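Local atomic coordinates of NADH dehydrogenase, putative (Plasmodium falciparum, PDB entry 5JWC), a protein that probably catalyses electron transfer from NADH to ubiquinone through a bound FAD, as a single-polypeptide type II NADH dehydrogenase, and binds the quinolone inhibitor RYL-552. Residues A[206-219]-A[510-521]. Sequence-based numbering, arbitrary orientation.
Sequences EFADFINKEVKINY and IKTKWYGRPFIK. With 4W0 (5-fluoro-3-methyl-2-{4-[4-(trifluoromethoxy)benzyl]phenyl}quinolin-4(1H)-one), chain M; 4W0 (5-fluoro-3-methyl-2-{4-[4-(trifluoromethoxy)benzyl]phenyl}quinolin-4(1H)-one), chain L.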
loop_
_atom_site.group_PDB
_atom_site.type_symbol
_atom_site.label_atom_id
_atom_site.label_comp_id
_atom_site.label_asym_id
_atom_site.label_seq_id
_atom_site.Cartn_x
_atom_site.Cartn_y
_atom_site.Cartn_z
ATOM N N GLU A 206 -4.381 2.382 -19.563
ATOM C CA GLU A 206 -4.573 2.892 -18.206
ATOM C C GLU A 206 -3.693 4.099 -17.927
ATOM O O GLU A 206 -4.156 5.082 -17.350
ATOM C CB GLU A 206 -4.285 1.784 -17.190
ATOM C CG GLU A 206 -5.436 0.781 -17.061
ATOM C CD GLU A 206 -6.661 1.410 -16.412
ATOM O OE1 GLU A 206 -7.775 0.878 -16.598
ATOM O OE2 GLU A 206 -6.503 2.434 -15.701
ATOM N N PHE A 207 -2.428 4.017 -18.323
ATOM C CA PHE A 207 -1.548 5.174 -18.247
ATOM C C PHE A 207 -2.019 6.332 -19.117
ATOM O O PHE A 207 -1.930 7.481 -18.690
ATOM C CB PHE A 207 -0.116 4.792 -18.606
ATOM C CG PHE A 207 0.663 4.317 -17.419
ATOM C CD1 PHE A 207 0.864 5.163 -16.341
ATOM C CD2 PHE A 207 1.134 3.013 -17.346
ATOM C CE1 PHE A 207 1.570 4.732 -15.211
ATOM C CE2 PHE A 207 1.831 2.578 -16.243
ATOM C CZ PHE A 207 2.058 3.438 -15.168
ATOM N N ALA A 208 -2.533 6.041 -20.316
ATOM C CA ALA A 208 -3.019 7.114 -21.183
ATOM C C ALA A 208 -4.165 7.857 -20.512
ATOM O O ALA A 208 -4.207 9.090 -20.551
ATOM C CB ALA A 208 -3.458 6.567 -22.561
ATOM N N ASP A 209 -5.083 7.118 -19.887
ATOM C CA ASP A 209 -6.194 7.740 -19.165
ATOM C C ASP A 209 -5.692 8.574 -17.977
ATOM O O ASP A 209 -6.096 9.723 -17.794
ATOM C CB ASP A 209 -7.178 6.701 -18.645
ATOM C CG ASP A 209 -7.978 6.014 -19.757
ATOM O OD1 ASP A 209 -7.936 6.446 -20.935
ATOM O OD2 ASP A 209 -8.662 5.025 -19.425
ATOM N N PHE A 210 -4.827 7.973 -17.171
ATOM C CA PHE A 210 -4.235 8.648 -16.014
ATOM C C PHE A 210 -3.567 9.979 -16.453
ATOM O O PHE A 210 -3.840 11.052 -15.894
ATOM C CB PHE A 210 -3.232 7.703 -15.338
ATOM C CG PHE A 210 -2.755 8.163 -13.987
ATOM C CD1 PHE A 210 -3.502 9.041 -13.229
ATOM C CD2 PHE A 210 -1.555 7.701 -13.471
ATOM C CE1 PHE A 210 -3.060 9.466 -11.970
ATOM C CE2 PHE A 210 -1.105 8.129 -12.222
ATOM C CZ PHE A 210 -1.867 9.017 -11.475
ATOM N N ILE A 211 -2.710 9.891 -17.464
ATOM C CA ILE A 211 -2.009 11.045 -18.030
ATOM C C ILE A 211 -2.966 12.138 -18.536
ATOM O O ILE A 211 -2.784 13.334 -18.238
ATOM C CB ILE A 211 -1.057 10.577 -19.159
ATOM C CG1 ILE A 211 0.087 9.769 -18.533
ATOM C CG2 ILE A 211 -0.478 11.751 -19.943
ATOM C CD1 ILE A 211 0.876 8.914 -19.511
ATOM N N ASN A 212 -4.002 11.720 -19.259
ATOM C CA ASN A 212 -4.982 12.654 -19.797
ATOM C C ASN A 212 -5.934 13.239 -18.773
ATOM O O ASN A 212 -6.599 14.223 -19.055
ATOM C CB ASN A 212 -5.801 11.982 -20.895
ATOM C CG ASN A 212 -5.080 11.977 -22.219
ATOM O OD1 ASN A 212 -4.356 12.916 -22.533
ATOM N ND2 ASN A 212 -5.252 10.916 -22.993
ATOM N N LYS A 213 -6.039 12.625 -17.600
ATOM C CA LYS A 213 -6.970 13.152 -16.611
ATOM C C LYS A 213 -6.261 13.755 -15.392
ATOM O O LYS A 213 -5.991 14.947 -15.366
ATOM C CB LYS A 213 -7.947 12.074 -16.160
ATOM C CG LYS A 213 -9.129 12.641 -15.375
ATOM C CD LYS A 213 -10.078 11.560 -14.919
ATOM C CE LYS A 213 -11.394 12.147 -14.425
ATOM N NZ LYS A 213 -12.350 11.072 -14.022
ATOM N N GLU A 214 -5.959 12.932 -14.391
ATOM C CA GLU A 214 -5.414 13.447 -13.139
ATOM C C GLU A 214 -4.041 14.090 -13.320
ATOM O O GLU A 214 -3.762 15.121 -12.718
ATOM C CB GLU A 214 -5.339 12.334 -12.084
ATOM C CG GLU A 214 -6.717 11.844 -11.596
ATOM C CD GLU A 214 -7.295 10.715 -12.440
ATOM O OE1 GLU A 214 -6.712 10.378 -13.504
ATOM O OE2 GLU A 214 -8.339 10.158 -12.026
ATOM N N VAL A 215 -3.197 13.501 -14.154
ATOM C CA VAL A 215 -1.852 14.019 -14.352
ATOM C C VAL A 215 -1.911 15.371 -15.065
ATOM O O VAL A 215 -1.231 16.323 -14.668
ATOM C CB VAL A 215 -0.969 13.029 -15.141
ATOM C CG1 VAL A 215 0.371 13.670 -15.480
ATOM C CG2 VAL A 215 -0.755 11.752 -14.331
ATOM N N LYS A 216 -2.756 15.460 -16.087
ATOM C CA LYS A 216 -2.923 16.703 -16.825
ATOM C C LYS A 216 -3.366 17.828 -15.870
ATOM O O LYS A 216 -2.914 18.959 -15.981
ATOM C CB LYS A 216 -3.931 16.528 -17.966
ATOM C CG LYS A 216 -4.010 17.732 -18.927
ATOM C CD LYS A 216 -5.115 17.550 -19.969
ATOM C CE LYS A 216 -4.860 18.428 -21.202
ATOM N NZ LYS A 216 -6.006 18.397 -22.152
ATOM N N ILE A 217 -4.229 17.488 -14.918
ATOM C CA ILE A 217 -4.725 18.439 -13.929
ATOM C C ILE A 217 -3.665 18.817 -12.897
ATOM O O ILE A 217 -3.458 20.003 -12.620
ATOM C CB ILE A 217 -5.972 17.865 -13.227
ATOM C CG1 ILE A 217 -7.137 17.828 -14.217
ATOM C CG2 ILE A 217 -6.347 18.682 -11.999
ATOM C CD1 ILE A 217 -8.333 17.042 -13.720
ATOM N N ASN A 218 -2.963 17.828 -12.349
ATOM C CA ASN A 218 -2.001 18.108 -11.284
ATOM C C ASN A 218 -0.585 18.493 -11.727
ATOM O O ASN A 218 0.195 19.013 -10.935
ATOM C CB ASN A 218 -1.934 16.907 -10.345
ATOM C CG ASN A 218 -3.173 16.777 -9.506
ATOM O OD1 ASN A 218 -3.257 17.352 -8.426
ATOM N ND2 ASN A 218 -4.154 16.029 -9.998
ATOM N N TYR A 219 -0.232 18.214 -12.976
ATOM C CA TYR A 219 1.113 18.513 -13.456
ATOM C C TYR A 219 1.037 19.208 -14.802
ATOM O O TYR A 219 1.728 18.821 -15.750
ATOM C CB TYR A 219 1.959 17.235 -13.572
ATOM C CG TYR A 219 2.202 16.515 -12.263
ATOM C CD1 TYR A 219 3.386 16.715 -11.548
ATOM C CD2 TYR A 219 1.262 15.626 -11.747
ATOM C CE1 TYR A 219 3.623 16.060 -10.354
ATOM C CE2 TYR A 219 1.490 14.957 -10.530
ATOM C CZ TYR A 219 2.672 15.181 -9.850
ATOM O OH TYR A 219 2.920 14.545 -8.660
ATOM N N ILE A 510 -16.659 4.298 -7.530
ATOM C CA ILE A 510 -17.199 5.507 -6.912
ATOM C C ILE A 510 -16.074 6.477 -6.532
ATOM O O ILE A 510 -16.142 7.671 -6.832
ATOM C CB ILE A 510 -18.020 5.209 -5.651
ATOM C CG1 ILE A 510 -19.201 4.296 -5.982
ATOM C CG2 ILE A 510 -18.519 6.521 -5.020
ATOM C CD1 ILE A 510 -20.155 4.899 -6.973
ATOM N N LYS A 511 -15.041 5.952 -5.874
ATOM C CA LYS A 511 -13.936 6.771 -5.400
ATOM C C LYS A 511 -13.260 7.509 -6.547
ATOM O O LYS A 511 -12.985 8.707 -6.467
ATOM C CB LYS A 511 -12.915 5.900 -4.652
ATOM C CG LYS A 511 -11.738 6.678 -4.026
ATOM C CD LYS A 511 -10.539 6.836 -4.985
ATOM C CE LYS A 511 -9.474 7.785 -4.396
ATOM N NZ LYS A 511 -8.819 7.192 -3.183
ATOM N N THR A 512 -12.964 6.766 -7.601
ATOM C CA THR A 512 -12.268 7.291 -8.761
ATOM C C THR A 512 -13.123 8.330 -9.486
ATOM O O THR A 512 -12.619 9.364 -9.914
ATOM C CB THR A 512 -11.877 6.147 -9.696
ATOM O OG1 THR A 512 -10.803 5.426 -9.085
ATOM C CG2 THR A 512 -11.405 6.658 -11.017
ATOM N N LYS A 513 -14.425 8.083 -9.587
ATOM C CA LYS A 513 -15.302 9.068 -10.218
ATOM C C LYS A 513 -15.392 10.394 -9.444
ATOM O O LYS A 513 -15.391 11.474 -10.030
ATOM C CB LYS A 513 -16.697 8.498 -10.384
ATOM C CG LYS A 513 -17.598 9.383 -11.249
ATOM C CD LYS A 513 -18.977 8.762 -11.407
ATOM C CE LYS A 513 -19.932 9.678 -12.171
ATOM N NZ LYS A 513 -21.251 8.997 -12.357
ATOM N N TRP A 514 -15.499 10.309 -8.125
ATOM C CA TRP A 514 -15.710 11.497 -7.310
ATOM C C TRP A 514 -14.437 12.237 -6.947
ATOM O O TRP A 514 -14.447 13.452 -6.868
ATOM C CB TRP A 514 -16.436 11.140 -6.007
ATOM C CG TRP A 514 -17.858 10.716 -6.171
ATOM C CD1 TRP A 514 -18.550 10.583 -7.339
ATOM C CD2 TRP A 514 -18.764 10.353 -5.119
ATOM N NE1 TRP A 514 -19.839 10.171 -7.080
ATOM C CE2 TRP A 514 -19.993 10.020 -5.724
ATOM C CE3 TRP A 514 -18.657 10.282 -3.722
ATOM C CZ2 TRP A 514 -21.107 9.619 -4.980
ATOM C CZ3 TRP A 514 -19.768 9.885 -2.981
ATOM C CH2 TRP A 514 -20.972 9.558 -3.614
ATOM N N TYR A 515 -13.350 11.510 -6.687
ATOM C CA TYR A 515 -12.140 12.142 -6.161
ATOM C C TYR A 515 -10.919 11.932 -7.043
ATOM O O TYR A 515 -9.888 12.527 -6.796
ATOM C CB TYR A 515 -11.852 11.631 -4.733
ATOM C CG TYR A 515 -13.059 11.740 -3.819
ATOM C CD1 TYR A 515 -13.503 12.981 -3.370
ATOM C CD2 TYR A 515 -13.761 10.617 -3.421
ATOM C CE1 TYR A 515 -14.612 13.094 -2.554
ATOM C CE2 TYR A 515 -14.881 10.724 -2.595
ATOM C CZ TYR A 515 -15.291 11.961 -2.167
ATOM O OH TYR A 515 -16.397 12.061 -1.361
ATOM N N GLY A 516 -11.036 11.089 -8.068
ATOM C CA GLY A 516 -9.927 10.809 -8.973
ATOM C C GLY A 516 -8.944 9.771 -8.441
ATOM O O GLY A 516 -9.019 9.377 -7.285
ATOM N N ARG A 517 -8.018 9.332 -9.288
ATOM C CA ARG A 517 -6.993 8.391 -8.866
ATOM C C ARG A 517 -5.990 9.042 -7.906
ATOM O O ARG A 517 -5.719 10.233 -7.996
ATOM C CB ARG A 517 -6.286 7.798 -10.087
ATOM C CG ARG A 517 -7.196 6.853 -10.878
ATOM C CD ARG A 517 -6.550 6.453 -12.184
ATOM N NE ARG A 517 -6.841 7.448 -13.181
ATOM C CZ ARG A 517 -7.586 7.237 -14.256
ATOM N NH1 ARG A 517 -7.801 8.238 -15.088
ATOM N NH2 ARG A 517 -8.076 6.028 -14.509
ATOM N N PRO A 518 -5.466 8.259 -6.953
ATOM C CA PRO A 518 -4.565 8.788 -5.919
ATOM C C PRO A 518 -3.136 8.993 -6.429
ATOM O O PRO A 518 -2.692 8.293 -7.347
ATOM C CB PRO A 518 -4.611 7.699 -4.837
ATOM C CG PRO A 518 -4.887 6.438 -5.606
ATOM C CD PRO A 518 -5.840 6.853 -6.698
ATOM N N PHE A 519 -2.431 9.940 -5.825
ATOM C CA PHE A 519 -1.029 10.174 -6.115
ATOM C C PHE A 519 -0.121 9.723 -4.963
ATOM O O PHE A 519 1.100 9.829 -5.057
ATOM C CB PHE A 519 -0.801 11.664 -6.432
ATOM C CG PHE A 519 -1.277 12.057 -7.800
ATOM C CD1 PHE A 519 -0.403 12.040 -8.880
ATOM C CD2 PHE A 519 -2.601 12.400 -8.018
ATOM C CE1 PHE A 519 -0.834 12.376 -10.155
ATOM C CE2 PHE A 519 -3.047 12.741 -9.297
ATOM C CZ PHE A 519 -2.160 12.730 -10.365
ATOM N N ILE A 520 -0.714 9.212 -3.883
ATOM C CA ILE A 520 0.076 8.796 -2.727
ATOM C C ILE A 520 0.986 7.628 -3.082
ATOM O O ILE A 520 0.557 6.644 -3.696
ATOM C CB ILE A 520 -0.828 8.417 -1.509
ATOM C CG1 ILE A 520 0.001 7.856 -0.355
ATOM C CG2 ILE A 520 -1.874 7.428 -1.908
ATOM C CD1 ILE A 520 0.904 8.908 0.269
ATOM N N LYS A 521 2.263 7.785 -2.766
ATOM C CA LYS A 521 3.279 6.760 -2.989
ATOM C C LYS A 521 4.373 6.842 -1.917
ATOM O O LYS A 521 5.109 5.870 -1.711
ATOM C CB LYS A 521 3.871 6.899 -4.388
ATOM C CG LYS A 521 4.490 8.257 -4.590
ATOM C CD LYS A 521 5.673 8.253 -5.511
ATOM C CE LYS A 521 6.066 9.711 -5.768
ATOM N NZ LYS A 521 5.784 10.479 -4.549
HETATM C C1 4W0 M . -11.093 -0.182 -16.675
HETATM C C2 4W0 M . -10.714 1.165 -16.801
HETATM C C3 4W0 M . -11.693 2.166 -16.921
HETATM C C4 4W0 M . -13.062 1.840 -16.923
HETATM C C5 4W0 M . -13.441 0.497 -16.795
HETATM C C6 4W0 M . -12.473 -0.509 -16.670
HETATM O O1 4W0 M . -9.366 12.750 -22.642
HETATM C C7 4W0 M . -14.100 2.922 -17.050
HETATM C C8 4W0 M . -13.689 4.309 -17.193
HETATM C C9 4W0 M . -12.245 4.637 -17.191
HETATM C C10 4W0 M . -11.679 6.029 -17.363
HETATM C C11 4W0 M . -11.907 6.739 -18.544
HETATM C C12 4W0 M . -11.356 8.000 -18.740
HETATM C C13 4W0 M . -10.554 8.511 -17.744
HETATM C C14 4W0 M . -10.299 7.809 -16.598
HETATM C C15 4W0 M . -10.845 6.559 -16.401
HETATM O O2 4W0 M . -15.281 2.648 -17.041
HETATM N N 4W0 M . -11.273 3.584 -17.064
HETATM C C16 4W0 M . -9.887 9.853 -17.794
HETATM C C17 4W0 M . -9.746 10.577 -19.104
HETATM C C18 4W0 M . -9.136 9.973 -20.196
HETATM C C19 4W0 M . -9.016 10.695 -21.382
HETATM C C20 4W0 M . -9.477 12.015 -21.444
HETATM C C21 4W0 M . -10.073 12.616 -20.341
HETATM C C22 4W0 M . -10.199 11.895 -19.170
HETATM C C23 4W0 M . -14.748 5.380 -17.319
HETATM F F1 4W0 M . -14.737 0.181 -16.789
HETATM C C24 4W0 M . -10.412 12.579 -23.567
HETATM F F2 4W0 M . -10.391 11.313 -23.991
HETATM F F3 4W0 M . -10.221 13.397 -24.615
HETATM F F4 4W0 M . -11.577 12.854 -22.961
HETATM C C1 4W0 L . -2.965 1.501 -6.717
HETATM C C2 4W0 L . -1.996 1.755 -5.738
HETATM C C3 4W0 L . -2.375 2.466 -4.580
HETATM C C4 4W0 L . -3.698 2.910 -4.371
HETATM C C5 4W0 L . -4.652 2.646 -5.355
HETATM C C6 4W0 L . -4.298 1.942 -6.511
HETATM O O1 4W0 L . 7.165 6.342 1.957
HETATM C C7 4W0 L . -4.081 3.657 -3.119
HETATM C C8 4W0 L . -3.068 3.913 -2.113
HETATM C C9 4W0 L . -1.690 3.436 -2.376
HETATM C C10 4W0 L . -0.563 3.555 -1.410
HETATM C C11 4W0 L . -0.798 2.894 -0.208
HETATM C C12 4W0 L . 0.156 2.893 0.778
HETATM C C13 4W0 L . 1.350 3.514 0.524
HETATM C C14 4W0 L . 1.626 4.140 -0.686
HETATM C C15 4W0 L . 0.649 4.152 -1.673
HETATM O O2 4W0 L . -5.213 4.059 -2.933
HETATM N N 4W0 L . -1.355 2.713 -3.563
HETATM C C16 4W0 L . 2.322 3.407 1.659
HETATM C C17 4W0 L . 3.573 4.223 1.703
HETATM C C18 4W0 L . 3.529 5.608 1.741
HETATM C C19 4W0 L . 4.722 6.316 1.830
HETATM C C20 4W0 L . 5.937 5.638 1.879
HETATM C C21 4W0 L . 5.957 4.248 1.852
HETATM C C22 4W0 L . 4.773 3.537 1.769
HETATM C C23 4W0 L . -3.471 4.657 -0.855
HETATM F F1 4W0 L . -5.900 3.059 -5.180
HETATM C C24 4W0 L . 7.597 7.133 0.854
HETATM F F2 4W0 L . 7.229 6.533 -0.285
HETATM F F3 4W0 L . 8.937 7.330 0.877
HETATM F F4 4W0 L . 7.035 8.351 0.944
HETATM O O HOH W 1 -8.700 3.986 -16.833
HETATM O O HOH W 2 -10.692 9.243 -12.498
#
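R517 and E214 form the polar core where the C-terminal tail leaves helix 499-515 and meets helix 198-218. E214 OE1 lies in the guanidinium plane and takes two bent N-H bonds (about 145°) from R517, NE at 3.0 Å from above the carboxylate plane and NH1 at 2.9 Å on its syn lone pair. E214 OE2 accepts from the backbone N of R517 at 2.9 Å, nearly straight at 170°. Arginine's flat, several-donor group can grip one oxygen and still face the inhibitor; glutamate's two oxygens serve side chain and backbone separately, and the bend at chi2 (88°) helps turn them toward both. G516 turns the tail out of the helix with positive phi, which favours glycine.

Beyond R517 packing is tight and apolar. F519, large and flat, packs among F210, V215 and Y219, the three rings forming an aromatic cluster: F210 CZ lies over one face, Y219 CE2 reaches F519 CE1 at 3.5 Å, and E214 CB lies at the ring edge. N218 ND2 touches F519 CE2 while bonding E214 O at 2.9 Å.

The K213 side is looser, one water joining K213 NZ, E214 OE2 and T512 O. Here the 4W0 of chain M lies against R517 and the extended K213 chain; a second water links its quinolone N to E206, D209 and, weakly, R517 NH2. S74 and T76 also hold E206 OE2, Y463 holds D209 OD2, and T76 bonds R517 NH2.

F207 and I211 pack against helix 158-174, and with A208 against strand 227-232; the second subunit packs against N218 and Y219.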